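PDB 3OF7: guanine nucleotide exchange factor SRM1 from Saccharomyces cerevisiae, which promotes exchange of GDP for GTP on the small GTPases GSP1 and GSP2, binds chromatin, and controls RNA metabolism and nuclear transport. Local coordinates for residues R339-N351 against P413-K425. Numbering follows the deposited sequence.
Sequences RLDMFEVGIPKDN and PFEDDTEVPTRIK
Phe343 to Gly346 form a type I beta turn that lies against Glu419 and the corner at Val420, and the CA atoms come nearest at Gly346 and Val420, 4.3 Å apart. The positive phi of Gly346 suits glycine, and a CB here would come close to Pro421 CD. Gly346 CA makes a CA-H...O contact with Glu419 O at 3.1 Å. The Phe343 ring carries much of the contact. Its CG lies anti to the carbonyl carbon (chi1 -66°), which lays the ring across Glu419. Glu419 CG sits over the ring centre, 3.8 Å from the centroid, in a CH-pi contact. Water 1 lies over the opposite face and donates to Asp417 OD2 and to Asp341 O, while Asp417 OD1 accepts a hydrogen bond from Gly404 N. Asp417 CB approaches Phe343 CD2 obliquely at 3.5 Å. An alanine in place of Phe343 would remove the ring and is likely to leave Glu419 CG without its CH-pi partner and water 1 without the face it lies on. Glu419 is extended beyond CG and reaches Lys349, whose backbone N donates to Glu419 OE2 at 2.9 Å, from above the carboxylate plane, with an N-H...O angle of 150°. Water 3 also donates to OE2 and to Ile347 O, while water 2 joins Ile347 O to Glu419 O. Pro348 CD packs on Val420 CG1 at 3.6 Å, the two side chains crossing at about a right angle. The contact joins RCC1 repeats 6 and 7 of the beta-propeller at its surface. The loop after strand 334-337 meets the corner between strands 418-419 and 421-423, and strand 421-423 pairs with strand 398-402 at the edge of its four-stranded sheet.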
loop_
_atom_site.group_PDB
_atom_site.type_symbol
_atom_site.label_atom_id
_atom_site.label_comp_id
_atom_site.label_asym_id
_atom_site.label_seq_id
_atom_site.Cartn_x
_atom_site.Cartn_y
_atom_site.Cartn_z
ATOM N N ARG A 339 13.145 8.127 6.189
ATOM C CA ARG A 339 14.327 8.374 5.376
ATOM C C ARG A 339 14.265 9.622 4.486
ATOM O O ARG A 339 13.212 9.968 3.939
ATOM C CB ARG A 339 14.604 7.133 4.530
ATOM C CG ARG A 339 15.965 7.124 3.889
ATOM C CD ARG A 339 16.275 5.727 3.388
ATOM N NE ARG A 339 17.612 5.696 2.809
ATOM C CZ ARG A 339 18.147 4.649 2.194
ATOM N NH1 ARG A 339 17.465 3.512 2.061
ATOM N NH2 ARG A 339 19.383 4.743 1.719
ATOM N N LEU A 340 15.423 10.265 4.336
ATOM C CA LEU A 340 15.582 11.507 3.582
ATOM C C LEU A 340 16.520 11.363 2.372
ATOM O O LEU A 340 16.555 12.245 1.495
ATOM C CB LEU A 340 16.108 12.585 4.548
ATOM C CG LEU A 340 16.080 14.088 4.276
ATOM C CD1 LEU A 340 14.679 14.575 3.958
ATOM C CD2 LEU A 340 16.627 14.800 5.514
ATOM N N ASP A 341 17.271 10.253 2.314
ATOM C CA ASP A 341 18.292 10.041 1.268
ATOM C C ASP A 341 17.738 10.159 -0.146
ATOM O O ASP A 341 18.414 10.669 -1.049
ATOM C CB ASP A 341 18.982 8.671 1.423
ATOM C CG ASP A 341 19.711 8.520 2.745
ATOM O OD1 ASP A 341 20.418 9.464 3.160
ATOM O OD2 ASP A 341 19.582 7.448 3.379
ATOM N N MET A 342 16.513 9.673 -0.347
ATOM C CA MET A 342 15.866 9.755 -1.661
ATOM C C MET A 342 14.632 10.653 -1.591
ATOM O O MET A 342 13.683 10.484 -2.360
ATOM C CB MET A 342 15.503 8.355 -2.184
ATOM C CG MET A 342 16.726 7.475 -2.515
ATOM S SD MET A 342 16.391 5.713 -2.809
ATOM C CE MET A 342 16.881 4.996 -1.241
ATOM N N PHE A 343 14.670 11.606 -0.658
ATOM C CA PHE A 343 13.588 12.568 -0.449
ATOM C C PHE A 343 12.255 11.900 -0.114
ATOM O O PHE A 343 11.191 12.464 -0.400
ATOM C CB PHE A 343 13.410 13.482 -1.672
ATOM C CG PHE A 343 14.580 14.413 -1.943
ATOM C CD1 PHE A 343 15.361 14.921 -0.902
ATOM C CD2 PHE A 343 14.855 14.813 -3.248
ATOM C CE1 PHE A 343 16.436 15.801 -1.160
ATOM C CE2 PHE A 343 15.921 15.701 -3.525
ATOM C CZ PHE A 343 16.708 16.189 -2.466
ATOM N N GLU A 344 12.309 10.710 0.494
ATOM C CA GLU A 344 11.099 9.925 0.755
ATOM C C GLU A 344 10.076 10.712 1.558
ATOM O O GLU A 344 8.880 10.649 1.266
ATOM C CB GLU A 344 11.419 8.591 1.453
ATOM C CG GLU A 344 12.246 7.617 0.611
ATOM C CD GLU A 344 13.755 7.713 0.853
ATOM O OE1 GLU A 344 14.279 8.828 1.103
ATOM O OE2 GLU A 344 14.426 6.654 0.769
ATOM N N VAL A 345 10.549 11.463 2.557
ATOM C CA VAL A 345 9.649 12.195 3.461
ATOM C C VAL A 345 9.058 13.488 2.863
ATOM O O VAL A 345 8.093 14.034 3.406
ATOM C CB VAL A 345 10.289 12.461 4.852
ATOM C CG1 VAL A 345 10.490 11.134 5.582
ATOM C CG2 VAL A 345 11.615 13.205 4.707
ATOM N N GLY A 346 9.632 13.963 1.757
ATOM C CA GLY A 346 9.061 15.082 0.997
ATOM C C GLY A 346 9.119 16.426 1.703
ATOM O O GLY A 346 8.237 17.270 1.503
ATOM N N ILE A 347 10.143 16.602 2.541
ATOM C CA ILE A 347 10.398 17.865 3.246
ATOM C C ILE A 347 11.594 18.566 2.575
ATOM O O ILE A 347 12.647 17.947 2.387
ATOM C CB ILE A 347 10.675 17.630 4.761
ATOM C CG1 ILE A 347 9.484 16.921 5.429
ATOM C CG2 ILE A 347 10.999 18.946 5.475
ATOM C CD1 ILE A 347 9.804 16.254 6.754
ATOM N N PRO A 348 11.435 19.844 2.184
ATOM C CA PRO A 348 12.561 20.490 1.507
ATOM C C PRO A 348 13.684 20.846 2.483
ATOM O O PRO A 348 13.417 21.099 3.658
ATOM C CB PRO A 348 11.939 21.754 0.915
ATOM C CG PRO A 348 10.782 22.058 1.801
ATOM C CD PRO A 348 10.293 20.761 2.375
ATOM N N LYS A 349 14.921 20.857 1.985
ATOM C CA LYS A 349 16.118 21.090 2.808
ATOM C C LYS A 349 16.003 22.315 3.732
ATOM O O LYS A 349 16.281 22.222 4.929
ATOM C CB LYS A 349 17.366 21.207 1.922
ATOM C CG LYS A 349 18.658 21.439 2.704
ATOM C CD LYS A 349 19.893 21.167 1.865
ATOM C CE LYS A 349 21.151 21.199 2.732
ATOM N NZ LYS A 349 22.368 20.847 1.939
ATOM N N ASP A 350 15.564 23.444 3.174
ATOM C CA ASP A 350 15.470 24.697 3.934
ATOM C C ASP A 350 14.344 24.733 4.973
ATOM O O ASP A 350 14.110 25.771 5.590
ATOM C CB ASP A 350 15.362 25.897 2.986
ATOM C CG ASP A 350 16.637 26.132 2.191
ATOM N N ASN A 351 13.651 23.613 5.166
ATOM C CA ASN A 351 12.598 23.510 6.180
ATOM C C ASN A 351 12.719 22.260 7.065
ATOM O O ASN A 351 11.815 21.951 7.850
ATOM C CB ASN A 351 11.205 23.579 5.530
ATOM C CG ASN A 351 10.915 24.940 4.898
ATOM O OD1 ASN A 351 11.208 25.987 5.481
ATOM N ND2 ASN A 351 10.329 24.926 3.706
ATOM N N PRO A 413 10.788 12.824 -18.052
ATOM C CA PRO A 413 12.119 12.333 -18.412
ATOM C C PRO A 413 13.239 12.921 -17.557
ATOM O O PRO A 413 14.193 13.503 -18.091
ATOM C CB PRO A 413 12.266 12.791 -19.867
ATOM C CG PRO A 413 11.500 14.071 -19.923
ATOM C CD PRO A 413 10.368 13.945 -18.920
ATOM N N PHE A 414 13.116 12.768 -16.243
ATOM C CA PHE A 414 14.118 13.245 -15.296
ATOM C C PHE A 414 14.358 12.146 -14.262
ATOM O O PHE A 414 13.406 11.673 -13.635
ATOM C CB PHE A 414 13.627 14.503 -14.574
ATOM C CG PHE A 414 12.903 15.490 -15.461
ATOM C CD1 PHE A 414 13.611 16.350 -16.298
ATOM C CD2 PHE A 414 11.510 15.574 -15.435
ATOM C CE1 PHE A 414 12.939 17.268 -17.110
ATOM C CE2 PHE A 414 10.827 16.486 -16.243
ATOM C CZ PHE A 414 11.545 17.339 -17.078
ATOM N N GLU A 415 15.615 11.744 -14.083
ATOM C CA GLU A 415 15.953 10.688 -13.118
ATOM C C GLU A 415 16.102 11.181 -11.675
ATOM O O GLU A 415 16.006 10.390 -10.732
ATOM C CB GLU A 415 17.235 9.955 -13.539
ATOM C CG GLU A 415 17.034 8.934 -14.633
ATOM C CD GLU A 415 18.289 8.120 -14.913
ATOM O OE1 GLU A 415 18.685 8.026 -16.093
ATOM O OE2 GLU A 415 18.885 7.578 -13.955
ATOM N N ASP A 416 16.335 12.481 -11.505
ATOM C CA ASP A 416 16.625 13.047 -10.182
ATOM C C ASP A 416 15.444 12.878 -9.236
ATOM O O ASP A 416 14.284 12.931 -9.666
ATOM C CB ASP A 416 16.997 14.527 -10.282
ATOM C CG ASP A 416 18.045 14.790 -11.341
ATOM O OD1 ASP A 416 17.664 14.966 -12.520
ATOM O OD2 ASP A 416 19.243 14.817 -10.993
ATOM N N ASP A 417 15.743 12.671 -7.956
ATOM C CA ASP A 417 14.703 12.548 -6.930
ATOM C C ASP A 417 13.888 13.832 -6.807
ATOM O O ASP A 417 14.411 14.930 -7.026
ATOM C CB ASP A 417 15.318 12.179 -5.582
ATOM C CG ASP A 417 16.133 10.892 -5.637
ATOM O OD1 ASP A 417 15.851 10.024 -6.494
ATOM O OD2 ASP A 417 17.055 10.749 -4.814
ATOM N N THR A 418 12.603 13.679 -6.476
ATOM C CA THR A 418 11.685 14.804 -6.329
ATOM C C THR A 418 11.509 15.135 -4.850
ATOM O O THR A 418 11.022 14.310 -4.068
ATOM C CB THR A 418 10.321 14.524 -7.009
ATOM O OG1 THR A 418 10.517 14.293 -8.409
ATOM C CG2 THR A 418 9.370 15.692 -6.823
ATOM N N GLU A 419 11.898 16.356 -4.484
ATOM C CA GLU A 419 12.055 16.744 -3.076
ATOM C C GLU A 419 10.765 16.941 -2.280
ATOM O O GLU A 419 10.710 16.608 -1.094
ATOM C CB GLU A 419 12.937 17.992 -2.964
ATOM C CG GLU A 419 13.387 18.296 -1.544
ATOM C CD GLU A 419 14.408 19.422 -1.486
ATOM O OE1 GLU A 419 14.392 20.282 -2.389
ATOM O OE2 GLU A 419 15.219 19.444 -0.537
ATOM N N VAL A 420 9.748 17.512 -2.918
ATOM C CA VAL A 420 8.487 17.820 -2.252
ATOM C C VAL A 420 7.337 17.340 -3.135
ATOM O O VAL A 420 7.537 17.131 -4.326
ATOM C CB VAL A 420 8.323 19.346 -1.981
ATOM C CG1 VAL A 420 9.326 19.821 -0.926
ATOM C CG2 VAL A 420 8.463 20.163 -3.275
ATOM N N PRO A 421 6.133 17.165 -2.554
ATOM C CA PRO A 421 4.980 16.734 -3.345
ATOM C C PRO A 421 4.759 17.637 -4.566
ATOM O O PRO A 421 4.589 18.854 -4.429
ATOM C CB PRO A 421 3.822 16.837 -2.354
ATOM C CG PRO A 421 4.481 16.583 -1.023
ATOM C CD PRO A 421 5.792 17.297 -1.122
ATOM N N THR A 422 4.764 17.026 -5.744
ATOM C CA THR A 422 4.762 17.755 -7.001
ATOM C C THR A 422 3.622 17.265 -7.886
ATOM O O THR A 422 3.457 16.061 -8.127
ATOM C CB THR A 422 6.143 17.634 -7.696
ATOM O OG1 THR A 422 7.153 18.160 -6.822
ATOM C CG2 THR A 422 6.188 18.392 -9.008
ATOM N N ARG A 423 2.837 18.221 -8.364
ATOM C CA ARG A 423 1.687 17.947 -9.222
ATOM C C ARG A 423 2.048 17.095 -10.434
ATOM O O ARG A 423 3.009 17.388 -11.142
ATOM C CB ARG A 423 1.093 19.283 -9.674
ATOM C CG ARG A 423 -0.067 19.200 -10.633
ATOM C CD ARG A 423 -0.515 20.619 -10.952
ATOM N NE ARG A 423 -1.609 20.661 -11.909
ATOM C CZ ARG A 423 -2.012 21.765 -12.530
ATOM N NH1 ARG A 423 -1.397 22.919 -12.297
ATOM N NH2 ARG A 423 -3.027 21.713 -13.382
ATOM N N ILE A 424 1.280 16.030 -10.655
ATOM C CA ILE A 424 1.386 15.254 -11.881
ATOM C C ILE A 424 0.432 15.884 -12.900
ATOM O O ILE A 424 -0.796 15.871 -12.719
ATOM C CB ILE A 424 1.046 13.764 -11.674
ATOM C CG1 ILE A 424 2.006 13.132 -10.645
ATOM C CG2 ILE A 424 1.115 13.020 -13.008
ATOM C CD1 ILE A 424 1.592 11.741 -10.151
ATOM N N LYS A 425 1.019 16.466 -13.940
ATOM C CA LYS A 425 0.275 17.048 -15.056
ATOM C C LYS A 425 0.717 16.363 -16.342
ATOM O O LYS A 425 1.882 16.461 -16.735
ATOM C CB LYS A 425 0.539 18.555 -15.135
ATOM C CG LYS A 425 -0.332 19.318 -16.128
ATOM C CD LYS A 425 -0.050 20.816 -16.028
ATOM C CE LYS A 425 -0.922 21.621 -16.981
ATOM N NZ LYS A 425 -0.672 23.089 -16.808
HETATM O O HOH W 1 17.837 12.959 -3.302
HETATM O O HOH W 2 12.450 15.450 0.973
HETATM O O HOH W 3 15.303 17.718 1.663
#